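Viral protein F93 (Sulfolobus turreted icosahedral virus, PDB 2CO5) is a winged-helix protein of an archaeal virus that probably binds DNA as a dimer, perhaps to regulate transcription. Local coordinates at residues 13-18 and 78-83. Numbering follows the deposited sequence.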
loop_
_atom_site.group_PDB
_atom_site.type_symbol
_atom_site.label_atom_id
_atom_site.label_comp_id
_atom_site.label_asym_id
_atom_site.label_seq_id
_atom_site.Cartn_x
_atom_site.Cartn_y
_atom_site.Cartn_z
ATOM N N ILE B 13 -6.685 -5.835 -0.520
ATOM C CA ILE B 13 -7.530 -6.477 -1.508
ATOM C C ILE B 13 -8.134 -7.790 -0.999
ATOM O O ILE B 13 -9.325 -8.034 -1.188
ATOM C CB ILE B 13 -6.754 -6.712 -2.813
ATOM C CG1 ILE B 13 -6.581 -5.386 -3.550
ATOM C CG2 ILE B 13 -7.474 -7.710 -3.681
ATOM C CD1 ILE B 13 -5.554 -5.429 -4.643
ATOM N N ILE B 14 -7.325 -8.625 -0.348
ATOM C CA ILE B 14 -7.817 -9.880 0.225
ATOM C C ILE B 14 -8.922 -9.619 1.255
ATOM O O ILE B 14 -9.990 -10.229 1.190
ATOM C CB ILE B 14 -6.687 -10.698 0.893
ATOM C CG1 ILE B 14 -5.753 -11.293 -0.176
ATOM C CG2 ILE B 14 -7.277 -11.803 1.757
ATOM C CD1 ILE B 14 -4.483 -11.911 0.376
ATOM N N LEU B 15 -8.655 -8.719 2.197
ATOM C CA LEU B 15 -9.635 -8.365 3.240
ATOM C C LEU B 15 -10.908 -7.740 2.666
ATOM O O LEU B 15 -12.005 -7.974 3.173
ATOM C CB LEU B 15 -9.006 -7.411 4.269
ATOM C CG LEU B 15 -8.363 -8.037 5.514
ATOM C CD1 LEU B 15 -7.790 -9.400 5.220
ATOM C CD2 LEU B 15 -7.306 -7.115 6.126
ATOM N N LYS B 16 -10.755 -6.936 1.617
ATOM C CA LYS B 16 -11.894 -6.264 0.997
ATOM C C LYS B 16 -12.815 -7.273 0.313
ATOM O O LYS B 16 -14.039 -7.125 0.360
ATOM C CB LYS B 16 -11.411 -5.198 0.005
ATOM C CG LYS B 16 -12.518 -4.398 -0.717
ATOM C CD LYS B 16 -13.386 -3.621 0.236
ATOM C CE LYS B 16 -14.410 -2.765 -0.511
ATOM N NZ LYS B 16 -15.466 -2.252 0.407
ATOM N N VAL B 17 -12.223 -8.286 -0.320
ATOM C CA VAL B 17 -12.988 -9.341 -0.995
ATOM C C VAL B 17 -13.777 -10.190 0.014
ATOM O O VAL B 17 -14.902 -10.606 -0.266
ATOM C CB VAL B 17 -12.076 -10.224 -1.891
ATOM C CG1 VAL B 17 -12.749 -11.554 -2.248
ATOM C CG2 VAL B 17 -11.705 -9.469 -3.155
ATOM N N LEU B 18 -13.192 -10.422 1.186
ATOM C CA LEU B 18 -13.909 -11.060 2.298
ATOM C C LEU B 18 -15.102 -10.227 2.779
ATOM O O LEU B 18 -16.216 -10.734 2.859
ATOM C CB LEU B 18 -12.957 -11.348 3.465
ATOM C CG LEU B 18 -12.359 -12.757 3.473
ATOM C CD1 LEU B 18 -13.408 -13.751 3.943
ATOM C CD2 LEU B 18 -11.820 -13.137 2.098
ATOM N N MET B 78 -11.798 -7.729 10.815
ATOM C CA MET B 78 -12.676 -6.621 10.442
ATOM C C MET B 78 -12.093 -5.306 10.948
ATOM O O MET B 78 -12.102 -4.305 10.229
ATOM C CB MET B 78 -14.084 -6.831 11.012
ATOM C CG MET B 78 -15.108 -5.750 10.635
ATOM S SD MET B 78 -15.430 -5.539 8.863
ATOM C CE MET B 78 -16.619 -4.201 8.909
ATOM N N LYS B 79 -11.590 -5.315 12.183
ATOM C CA LYS B 79 -10.935 -4.141 12.760
ATOM C C LYS B 79 -9.683 -3.755 11.965
ATOM O O LYS B 79 -9.416 -2.572 11.779
ATOM C CB LYS B 79 -10.574 -4.380 14.233
ATOM C CG LYS B 79 -10.063 -3.139 14.964
ATOM C CD LYS B 79 -9.930 -3.379 16.462
ATOM C CE LYS B 79 -9.423 -2.135 17.183
ATOM N NZ LYS B 79 -9.365 -2.317 18.657
ATOM N N GLU B 80 -8.924 -4.747 11.504
ATOM C CA GLU B 80 -7.743 -4.490 10.670
ATOM C C GLU B 80 -8.125 -3.927 9.308
ATOM O O GLU B 80 -7.453 -3.030 8.794
ATOM C CB GLU B 80 -6.917 -5.768 10.477
ATOM C CG GLU B 80 -5.633 -5.587 9.644
ATOM C CD GLU B 80 -4.604 -4.692 10.318
ATOM O OE1 GLU B 80 -4.376 -4.853 11.538
ATOM O OE2 GLU B 80 -4.010 -3.839 9.627
ATOM N N PHE B 81 -9.199 -4.455 8.727
ATOM C CA PHE B 81 -9.701 -3.955 7.448
ATOM C C PHE B 81 -10.091 -2.485 7.554
ATOM O O PHE B 81 -9.757 -1.679 6.682
ATOM C CB PHE B 81 -10.909 -4.773 6.972
ATOM C CG PHE B 81 -11.658 -4.133 5.832
ATOM C CD1 PHE B 81 -11.123 -4.122 4.554
ATOM C CD2 PHE B 81 -12.889 -3.518 6.046
ATOM C CE1 PHE B 81 -11.806 -3.519 3.499
ATOM C CE2 PHE B 81 -13.577 -2.917 4.998
ATOM C CZ PHE B 81 -13.035 -2.917 3.724
ATOM N N GLU B 82 -10.804 -2.147 8.621
ATOM C CA GLU B 82 -11.232 -0.779 8.841
ATOM C C GLU B 82 -10.026 0.139 8.984
ATOM O O GLU B 82 -9.992 1.224 8.398
ATOM C CB GLU B 82 -12.144 -0.696 10.065
ATOM C CG GLU B 82 -13.513 -1.328 9.835
ATOM C CD GLU B 82 -14.370 -1.411 11.098
ATOM O OE1 GLU B 82 -13.989 -0.815 12.130
ATOM O OE2 GLU B 82 -15.423 -2.083 11.051
ATOM N N GLU B 83 -9.029 -0.307 9.743
ATOM C CA GLU B 83 -7.774 0.433 9.860
ATOM C C GLU B 83 -7.080 0.612 8.506
ATOM O O GLU B 83 -6.649 1.714 8.169
ATOM C CB GLU B 83 -6.823 -0.257 10.837
ATOM C CG GLU B 83 -7.287 -0.216 12.282
ATOM C CD GLU B 83 -6.231 -0.725 13.244
ATOM O OE1 GLU B 83 -5.091 -0.204 13.204
ATOM O OE2 GLU B 83 -6.544 -1.639 14.042
#
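Phe81 reaches from helix 75-92 to the side of helix 9-20, and its ring lies against Leu15 and Lys16. With CG anti to the backbone N (chi1 167°), the ring extends away from its own helix. CD1 of Phe81 then sits 3.9 Å from CB of Leu15, while CE1 of the same ring comes 3.7 Å from CA of Lys16, so the ring meets the backbone of the partner helix as well as its side chains. Lys16 crosses the outer part of the ring at a slant: its chain bends at chi2 (61°), bringing CD to 3.6 Å from CZ of Phe81. This is packing by the aliphatic part of the lysine; NZ runs on past the ring. Of the Leu15 methyls it is CD2 that reaches the other helix, 4.2 Å from Phe81 N and the same distance from CG of Glu80. Toward Leu15, Glu80 offers its CG methylene. Val19, one turn on from Leu15 along helix 9-20, also touches Phe81, and Ile59 meets both Leu15 and Glu80. The short helical segments pass with their axes 10.0 Å apart at 119°. Through this junction the long C-terminal helix packs on the first helix of the winged-helix domain, joining it to the hydrophobic core of the fold.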